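Aminofutalosine deaminase (Helicobacter pylori, PDB 7LKK) deaminates aminofutalosine in the menaquinone pathway as a metal-dependent hydrolase of the amidohydrolase family, with the inhibitor methylthio-coformycin bound here. Local coordinates at residues A[275-280]-A[305-310]. Sequence-based numbering, arbitrary orientation.
Sequences HNQFAS and LLSGKA. With MCF ((8R)-3-(5-S-methyl-5-thio-beta-D-ribofuranosyl)-3,6,7,8-tetrahydroimidazo[4,5-d][1,3]diazepin-8-ol), chain J; EDO (1,2-ethanediol), chain I.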
loop_
_atom_site.group_PDB
_atom_site.type_symbol
_atom_site.label_atom_id
_atom_site.label_comp_id
_atom_site.label_asym_id
_atom_site.label_seq_id
_atom_site.Cartn_x
_atom_site.Cartn_y
_atom_site.Cartn_z
ATOM N N HIS A 275 -4.900 15.375 -9.551
ATOM C CA HIS A 275 -3.683 15.486 -8.742
ATOM C C HIS A 275 -3.764 16.653 -7.760
ATOM O O HIS A 275 -4.209 16.467 -6.622
ATOM C CB HIS A 275 -2.442 15.583 -9.637
ATOM C CG HIS A 275 -2.292 14.426 -10.576
ATOM N ND1 HIS A 275 -2.255 13.119 -10.142
ATOM C CD2 HIS A 275 -2.193 14.378 -11.925
ATOM C CE1 HIS A 275 -2.127 12.315 -11.182
ATOM N NE2 HIS A 275 -2.087 13.053 -12.276
ATOM N N ASN A 276 -3.321 17.844 -8.165
ATOM C CA ASN A 276 -3.517 19.103 -7.441
ATOM C C ASN A 276 -2.720 19.231 -6.146
ATOM O O ASN A 276 -2.999 20.150 -5.363
ATOM C CB ASN A 276 -4.994 19.354 -7.101
ATOM C CG ASN A 276 -5.932 19.019 -8.242
ATOM O OD1 ASN A 276 -6.064 19.784 -9.198
ATOM N ND2 ASN A 276 -6.611 17.880 -8.136
ATOM N N GLN A 277 -1.737 18.363 -5.883
ATOM C CA GLN A 277 -1.084 18.392 -4.572
ATOM C C GLN A 277 -0.318 19.683 -4.321
ATOM O O GLN A 277 -0.085 20.032 -3.158
ATOM C CB GLN A 277 -0.120 17.217 -4.400
ATOM C CG GLN A 277 -0.624 15.891 -4.908
ATOM C CD GLN A 277 -0.166 15.628 -6.318
ATOM O OE1 GLN A 277 -0.754 16.132 -7.273
ATOM N NE2 GLN A 277 0.906 14.860 -6.460
ATOM N N PHE A 278 0.089 20.392 -5.372
ATOM C CA PHE A 278 0.827 21.638 -5.226
ATOM C C PHE A 278 -0.043 22.863 -5.469
ATOM O O PHE A 278 0.487 23.966 -5.647
ATOM C CB PHE A 278 2.045 21.639 -6.151
ATOM C CG PHE A 278 3.096 20.647 -5.747
ATOM C CD1 PHE A 278 4.154 21.028 -4.937
ATOM C CD2 PHE A 278 3.011 19.326 -6.149
ATOM C CE1 PHE A 278 5.114 20.113 -4.551
ATOM C CE2 PHE A 278 3.966 18.406 -5.765
ATOM C CZ PHE A 278 5.024 18.801 -4.969
ATOM N N ALA A 279 -1.360 22.694 -5.484
ATOM C CA ALA A 279 -2.273 23.824 -5.524
ATOM C C ALA A 279 -2.438 24.392 -4.121
ATOM O O ALA A 279 -2.762 23.660 -3.180
ATOM C CB ALA A 279 -3.631 23.404 -6.088
ATOM N N SER A 280 -2.197 25.693 -3.979
ATOM C CA SER A 280 -2.403 26.349 -2.700
ATOM C C SER A 280 -3.893 26.395 -2.365
ATOM O O SER A 280 -4.756 26.057 -3.182
ATOM C CB SER A 280 -1.826 27.763 -2.727
ATOM O OG SER A 280 -2.596 28.596 -3.575
ATOM N N LEU A 305 4.881 8.033 -6.621
ATOM C CA LEU A 305 5.943 7.622 -7.532
ATOM C C LEU A 305 6.552 8.800 -8.280
ATOM O O LEU A 305 7.722 8.736 -8.675
ATOM C CB LEU A 305 5.416 6.598 -8.536
ATOM C CG LEU A 305 4.969 5.238 -8.001
ATOM C CD1 LEU A 305 4.589 4.327 -9.159
ATOM C CD2 LEU A 305 6.054 4.603 -7.144
ATOM N N LEU A 306 5.789 9.872 -8.487
ATOM C CA LEU A 306 6.277 10.991 -9.283
ATOM C C LEU A 306 6.826 12.088 -8.377
ATOM O O LEU A 306 7.991 12.038 -7.976
ATOM C CB LEU A 306 5.165 11.536 -10.185
ATOM C CG LEU A 306 5.075 10.955 -11.602
ATOM C CD1 LEU A 306 5.117 9.432 -11.586
ATOM C CD2 LEU A 306 3.824 11.452 -12.319
ATOM N N SER A 307 5.988 13.065 -8.026
ATOM C CA SER A 307 6.453 14.162 -7.183
ATOM C C SER A 307 6.824 13.683 -5.785
ATOM O O SER A 307 7.682 14.287 -5.131
ATOM C CB SER A 307 5.385 15.247 -7.090
ATOM O OG SER A 307 4.382 14.880 -6.162
ATOM N N GLY A 308 6.192 12.614 -5.309
ATOM C CA GLY A 308 6.410 12.140 -3.961
ATOM C C GLY A 308 5.613 12.853 -2.891
ATOM O O GLY A 308 5.818 12.573 -1.704
ATOM N N LYS A 309 4.724 13.772 -3.262
ATOM C CA LYS A 309 3.911 14.518 -2.308
ATOM C C LYS A 309 2.453 14.108 -2.457
ATOM O O LYS A 309 1.937 14.032 -3.576
ATOM C CB LYS A 309 4.058 16.028 -2.513
ATOM C CG LYS A 309 3.007 16.851 -1.774
ATOM C CD LYS A 309 3.023 18.308 -2.204
ATOM C CE LYS A 309 2.374 19.209 -1.163
ATOM N NZ LYS A 309 1.734 18.438 -0.057
ATOM N N ALA A 310 1.798 13.836 -1.331
ATOM C CA ALA A 310 0.393 13.462 -1.320
ATOM C C ALA A 310 -0.497 14.701 -1.295
ATOM O O ALA A 310 -0.100 15.768 -0.818
ATOM C CB ALA A 310 0.080 12.573 -0.114
HETATM O O8 MCF J . -1.578 11.686 -15.153
HETATM C C8 MCF J . -0.429 10.880 -15.200
HETATM C C7 MCF J . 0.825 11.618 -14.744
HETATM N N6 MCF J . 0.747 13.018 -15.078
HETATM C C5 MCF J . 0.393 13.411 -16.423
HETATM N N4 MCF J . 0.076 12.508 -17.524
HETATM C C10 MCF J . 0.040 11.032 -17.673
HETATM C C9 MCF J . -0.217 10.225 -16.581
HETATM N N1 MCF J . -0.198 8.968 -17.000
HETATM C C2 MCF J . 0.042 8.940 -18.310
HETATM N N3 MCF J . 0.176 10.206 -18.717
HETATM C C1S MCF J . 0.469 10.575 -20.136
HETATM C C2S MCF J . -0.352 11.778 -20.654
HETATM O O2S MCF J . -1.577 11.372 -21.095
HETATM O O4S MCF J . 1.685 10.959 -20.245
HETATM C C4S MCF J . 1.727 11.954 -21.523
HETATM C C3S MCF J . 0.499 12.271 -21.818
HETATM O O3S MCF J . 0.090 11.561 -23.083
HETATM C C5S MCF J . 2.526 13.195 -21.168
HETATM S S5S MCF J . 3.331 13.849 -22.659
HETATM C C6S MCF J . 3.787 15.584 -22.379
HETATM C C1 EDO I . 9.394 14.912 -2.132
HETATM O O1 EDO I . 9.753 13.662 -2.733
HETATM C C2 EDO I . 10.349 15.238 -0.989
HETATM O O2 EDO I . 11.611 15.669 -1.515
HETATM O O HOH W 1 3.001 13.800 -8.669
#
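Gln277 sets off with CG beside its backbone N, then bends at chi2 (94°), and that bend turns its amide toward the backbone carbonyl of Lys309. Lys309 instead has CG anti to its backbone N (chi1 167°) and stays extended through chi3, so that its methylenes run obliquely across the ring of Phe278. The amide of Gln277 carries the one direct hydrogen bond between the segments, NE2 to Lys309 O at 3.2 Å. The carbonyl oxygen lies in the amide plane and is met almost along its C=O axis. NE2 also donates to a water, which takes a second hydrogen bond from Ser307 N, so a buried amide nitrogen grips the loop twice, once directly and once through solvent.

In the amidohydrolase TIM barrel, segment 275-280 leads from barrel strand 269-275 to helix 281-291. The loop 305-310 follows the short helix 300-305, which comes after the next strand, 294-298, and runs on to helix 313-318. His275, the last residue of its strand, and Leu306, the first after the short helix, both line the inhibitor pocket. His275 points its ring edge at the inhibitor, NE2 donating to MCF O8 at 3.2 Å and nearly straight (171°), while Leu306 brings CD2 to 3.9 Å from MCF C7. The His275 ring also meets that of the iron ligand His221.

Farther out, Phe278, in a type I turn from Asn276 to Ala279, offers one face to Lys309, whose CD sits 3.6 Å from the ring centroid in a CH-pi contact. At the ring's edge, in plane, is Ser307 OG, 3.6 Å from Phe278 CE2. Ser307 holds that oxygen in the crowded position between backbone N and carbonyl carbon, where it accepts from Lys309 N at 3.1 Å and closes an ST turn.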